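Local atomic coordinates of phospholipase C-beta (PLC-beta) (Sepia officinalis, PDB entry 3QR0), a protein that belongs to the phospholipase C-beta family, multidomain proteins that combine PH, EF-hand-like, TIM-barrel and C2 domains, and carries a bound calcium ion. Residues 65-77 and 130-142. Residues are numbered along the deposited sequence; the frame is centred on the assembly and turned at random.
Sequences LDLAYVRDIRCAK and AKKWSEEVFSYAY
With CG1 of I73 anti to the backbone N (chi1 176°), the extended chain carries CD1 on to V137 CB of the helix, 4.0 Å away, while CG2 presses on F138 CB. Y142 swings its CG beside its backbone N (chi1 -73°), which carries the phenol across to the strand: OH donates to R71 O over a short 2.5 Å, in the carbonyl plane and on a lone pair. A water bonded to R71 NH1 gives a second bond to that hydroxyl; R71 NH2 is hydrogen-bonded to S754. CD2 of Y142 sits over the centre of one face of the F138 ring, whose CE1 lies 3.3 Å from D72 OD1. At the A130 end, C75 SG packs on K131 CA and S134 CB. Near Y142, L67 reaches V137 CG1 with CD2 and Y140 CB with CD1, and a water bridges L67 O to A141 O. R74 NE and NH2 both hold D72 OD2, K406 holds OD1, and R74 also salt-bridges E354. In this PH domain, helix 127-141 runs nearly antiparallel to edge strand 70-75, which pairs with 105-110, with a classic beta bulge where R71 and D72 both face C109; helix 20-24 packs against W133 and Y140, helix 354-361 against R74 and Y142.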
# COMPACT_ATOMS: atom_id res chain seq x y z
N LEU A 65 -16.83 6.53 11.55
CA LEU A 65 -15.96 5.69 10.74
C LEU A 65 -14.70 6.49 10.41
O LEU A 65 -14.78 7.60 9.86
CB LEU A 65 -16.65 5.27 9.45
CG LEU A 65 -17.76 4.22 9.56
CD1 LEU A 65 -18.37 3.98 8.18
CD2 LEU A 65 -17.24 2.91 10.16
N ASP A 66 -13.55 5.94 10.77
CA ASP A 66 -12.26 6.52 10.43
C ASP A 66 -12.01 6.19 8.97
O ASP A 66 -11.86 5.02 8.60
CB ASP A 66 -11.18 5.91 11.33
CG ASP A 66 -9.81 6.56 11.15
OD1 ASP A 66 -9.52 7.09 10.07
OD2 ASP A 66 -9.02 6.52 12.12
N LEU A 67 -11.95 7.23 8.13
CA LEU A 67 -11.83 7.04 6.69
C LEU A 67 -10.49 6.39 6.29
O LEU A 67 -10.35 5.92 5.16
CB LEU A 67 -12.03 8.36 5.94
CG LEU A 67 -13.43 8.97 6.03
CD1 LEU A 67 -13.51 10.22 5.18
CD2 LEU A 67 -14.50 7.97 5.62
N ALA A 68 -9.54 6.36 7.22
CA ALA A 68 -8.28 5.62 7.03
C ALA A 68 -8.50 4.13 6.74
O ALA A 68 -7.64 3.49 6.14
CB ALA A 68 -7.38 5.79 8.24
N TYR A 69 -9.63 3.58 7.18
CA TYR A 69 -9.91 2.15 6.97
C TYR A 69 -11.13 1.90 6.07
O TYR A 69 -11.56 0.76 5.91
CB TYR A 69 -10.05 1.47 8.33
CG TYR A 69 -8.89 1.84 9.24
CD1 TYR A 69 -7.58 1.53 8.89
CD2 TYR A 69 -9.10 2.54 10.42
CE1 TYR A 69 -6.51 1.89 9.69
CE2 TYR A 69 -8.04 2.92 11.24
CZ TYR A 69 -6.75 2.59 10.87
OH TYR A 69 -5.69 2.94 11.68
N VAL A 70 -11.67 2.96 5.46
CA VAL A 70 -12.76 2.80 4.50
C VAL A 70 -12.16 2.27 3.19
O VAL A 70 -11.14 2.78 2.71
CB VAL A 70 -13.53 4.12 4.27
CG1 VAL A 70 -14.37 4.04 3.01
CG2 VAL A 70 -14.41 4.42 5.50
N ARG A 71 -12.79 1.23 2.66
CA ARG A 71 -12.28 0.52 1.48
C ARG A 71 -13.05 0.86 0.22
O ARG A 71 -12.47 0.99 -0.86
CB ARG A 71 -12.34 -0.99 1.73
CG ARG A 71 -11.49 -1.45 2.90
CD ARG A 71 -10.02 -1.28 2.61
NE ARG A 71 -9.18 -1.49 3.79
CZ ARG A 71 -7.85 -1.54 3.78
NH1 ARG A 71 -7.18 -1.40 2.65
NH2 ARG A 71 -7.19 -1.74 4.92
N ASP A 72 -14.36 1.01 0.36
CA ASP A 72 -15.17 1.40 -0.77
C ASP A 72 -16.47 2.00 -0.27
O ASP A 72 -16.90 1.76 0.86
CB ASP A 72 -15.46 0.18 -1.66
CG ASP A 72 -15.70 0.56 -3.12
OD1 ASP A 72 -15.73 1.76 -3.46
OD2 ASP A 72 -15.85 -0.37 -3.93
N ILE A 73 -17.07 2.82 -1.13
CA ILE A 73 -18.42 3.31 -0.94
C ILE A 73 -19.07 3.24 -2.31
O ILE A 73 -18.49 3.68 -3.31
CB ILE A 73 -18.46 4.73 -0.32
CG1 ILE A 73 -19.90 5.24 -0.23
CG2 ILE A 73 -17.57 5.70 -1.08
CD1 ILE A 73 -20.07 6.46 0.65
N ARG A 74 -20.27 2.65 -2.35
CA ARG A 74 -20.97 2.37 -3.60
C ARG A 74 -22.39 2.87 -3.52
O ARG A 74 -22.98 2.92 -2.44
CB ARG A 74 -21.00 0.86 -3.85
CG ARG A 74 -19.65 0.24 -4.00
CD ARG A 74 -19.66 -1.25 -3.74
NE ARG A 74 -18.29 -1.70 -3.52
CZ ARG A 74 -17.95 -2.91 -3.08
NH1 ARG A 74 -18.87 -3.84 -2.83
NH2 ARG A 74 -16.66 -3.18 -2.90
N CYS A 75 -22.96 3.22 -4.67
CA CYS A 75 -24.34 3.67 -4.72
C CYS A 75 -25.06 3.10 -5.93
O CYS A 75 -24.44 2.49 -6.81
CB CYS A 75 -24.40 5.20 -4.74
SG CYS A 75 -23.72 5.97 -6.24
N ALA A 76 -26.38 3.30 -5.96
CA ALA A 76 -27.21 2.87 -7.08
C ALA A 76 -27.06 1.37 -7.34
O ALA A 76 -27.15 0.57 -6.40
CB ALA A 76 -26.88 3.69 -8.33
N LYS A 77 -26.80 0.99 -8.59
CA LYS A 77 -26.76 -0.42 -8.97
C LYS A 77 -25.66 -1.23 -8.26
O LYS A 77 -25.77 -2.45 -8.16
CB LYS A 77 -26.65 -0.57 -10.50
CG LYS A 77 -25.31 -0.18 -11.10
CD LYS A 77 -25.38 -0.19 -12.62
CE LYS A 77 -24.01 -0.45 -13.24
NZ LYS A 77 -24.07 -0.46 -14.73
N ALA A 130 -26.91 10.37 -2.81
CA ALA A 130 -26.18 9.09 -2.75
C ALA A 130 -24.92 9.13 -3.61
O ALA A 130 -23.86 8.67 -3.19
CB ALA A 130 -27.09 7.93 -3.17
N LYS A 131 -25.06 9.67 -4.82
CA LYS A 131 -23.94 9.77 -5.75
C LYS A 131 -22.86 10.72 -5.23
O LYS A 131 -21.69 10.36 -5.19
CB LYS A 131 -24.42 10.22 -7.14
CG LYS A 131 -23.33 10.23 -8.20
CD LYS A 131 -23.91 10.50 -9.58
CE LYS A 131 -22.82 10.64 -10.64
NZ LYS A 131 -23.38 10.98 -11.97
N LYS A 132 -23.27 11.91 -4.81
CA LYS A 132 -22.32 12.91 -4.30
C LYS A 132 -21.51 12.38 -3.11
O LYS A 132 -20.29 12.55 -3.08
CB LYS A 132 -23.03 14.21 -3.91
CG LYS A 132 -22.07 15.30 -3.45
CD LYS A 132 -22.52 16.69 -3.89
CE LYS A 132 -21.37 17.71 -3.81
NZ LYS A 132 -20.16 17.31 -4.58
N TRP A 133 -22.19 11.76 -2.15
CA TRP A 133 -21.49 11.20 -0.98
C TRP A 133 -20.53 10.08 -1.39
O TRP A 133 -19.42 10.00 -0.87
CB TRP A 133 -22.47 10.69 0.08
CG TRP A 133 -22.97 11.78 0.95
CD1 TRP A 133 -23.95 12.68 0.66
CD2 TRP A 133 -22.52 12.10 2.27
NE1 TRP A 133 -24.13 13.54 1.71
CE2 TRP A 133 -23.27 13.21 2.71
CE3 TRP A 133 -21.55 11.56 3.12
CZ2 TRP A 133 -23.08 13.79 3.97
CZ3 TRP A 133 -21.37 12.14 4.38
CH2 TRP A 133 -22.13 13.23 4.78
N SER A 134 -20.96 9.23 -2.31
CA SER A 134 -20.13 8.12 -2.78
C SER A 134 -18.85 8.61 -3.44
O SER A 134 -17.77 8.08 -3.17
CB SER A 134 -20.91 7.24 -3.75
OG SER A 134 -20.23 6.01 -3.96
N GLU A 135 -18.96 9.63 -4.29
CA GLU A 135 -17.79 10.18 -4.98
C GLU A 135 -16.86 10.92 -4.02
O GLU A 135 -15.65 10.78 -4.11
CB GLU A 135 -18.22 11.11 -6.12
CG GLU A 135 -18.89 10.36 -7.25
CD GLU A 135 -19.41 11.27 -8.34
OE1 GLU A 135 -20.01 12.32 -8.01
OE2 GLU A 135 -19.23 10.93 -9.53
N GLU A 136 -17.44 11.69 -3.11
CA GLU A 136 -16.64 12.49 -2.19
C GLU A 136 -15.91 11.62 -1.17
O GLU A 136 -14.70 11.76 -1.00
CB GLU A 136 -17.51 13.53 -1.47
CG GLU A 136 -17.96 14.69 -2.35
CD GLU A 136 -16.80 15.51 -2.90
OE1 GLU A 136 -15.81 15.73 -2.17
OE2 GLU A 136 -16.89 15.95 -4.07
N VAL A 137 -16.64 10.73 -0.51
CA VAL A 137 -16.06 9.88 0.53
C VAL A 137 -14.98 8.95 -0.03
O VAL A 137 -13.95 8.75 0.61
CB VAL A 137 -17.14 9.07 1.27
CG1 VAL A 137 -16.50 8.06 2.22
CG2 VAL A 137 -18.06 10.01 2.03
N PHE A 138 -15.21 8.40 -1.23
CA PHE A 138 -14.20 7.56 -1.86
C PHE A 138 -12.90 8.36 -2.06
O PHE A 138 -11.82 7.87 -1.72
CB PHE A 138 -14.68 6.99 -3.19
CG PHE A 138 -13.76 5.95 -3.76
CD1 PHE A 138 -13.91 4.61 -3.41
CD2 PHE A 138 -12.73 6.30 -4.62
CE1 PHE A 138 -13.05 3.63 -3.92
CE2 PHE A 138 -11.86 5.33 -5.13
CZ PHE A 138 -12.03 3.99 -4.78
N SER A 139 -13.01 9.57 -2.59
CA SER A 139 -11.83 10.40 -2.82
C SER A 139 -11.07 10.70 -1.52
O SER A 139 -9.85 10.74 -1.54
CB SER A 139 -12.18 11.70 -3.58
OG SER A 139 -12.86 12.63 -2.74
N TYR A 140 -11.78 10.85 -0.40
CA TYR A 140 -11.11 11.12 0.89
C TYR A 140 -10.41 9.88 1.42
O TYR A 140 -9.35 10.00 2.03
CB TYR A 140 -12.08 11.62 1.98
CG TYR A 140 -13.03 12.72 1.57
CD1 TYR A 140 -12.65 13.72 0.68
CD2 TYR A 140 -14.30 12.77 2.12
CE1 TYR A 140 -13.55 14.73 0.32
CE2 TYR A 140 -15.19 13.77 1.77
CZ TYR A 140 -14.82 14.74 0.87
OH TYR A 140 -15.74 15.71 0.55
N ALA A 141 -11.01 8.71 1.22
CA ALA A 141 -10.45 7.45 1.68
C ALA A 141 -9.20 7.07 0.91
O ALA A 141 -8.34 6.37 1.44
CB ALA A 141 -11.48 6.32 1.59
N TYR A 142 -9.12 7.49 -0.36
CA TYR A 142 -7.97 7.18 -1.21
C TYR A 142 -7.09 8.39 -1.49
O TYR A 142 -6.31 8.40 -2.43
CB TYR A 142 -8.43 6.50 -2.50
CG TYR A 142 -8.86 5.08 -2.21
CD1 TYR A 142 -7.97 4.03 -2.34
CD2 TYR A 142 -10.12 4.81 -1.72
CE1 TYR A 142 -8.34 2.73 -2.03
CE2 TYR A 142 -10.51 3.52 -1.39
CZ TYR A 142 -9.62 2.48 -1.56
OH TYR A 142 -10.00 1.20 -1.24
O HOH W 1 -8.00 6.74 3.92
O HOH W 2 -8.12 -0.59 -0.20
O HOH W 3 -17.31 5.66 -5.45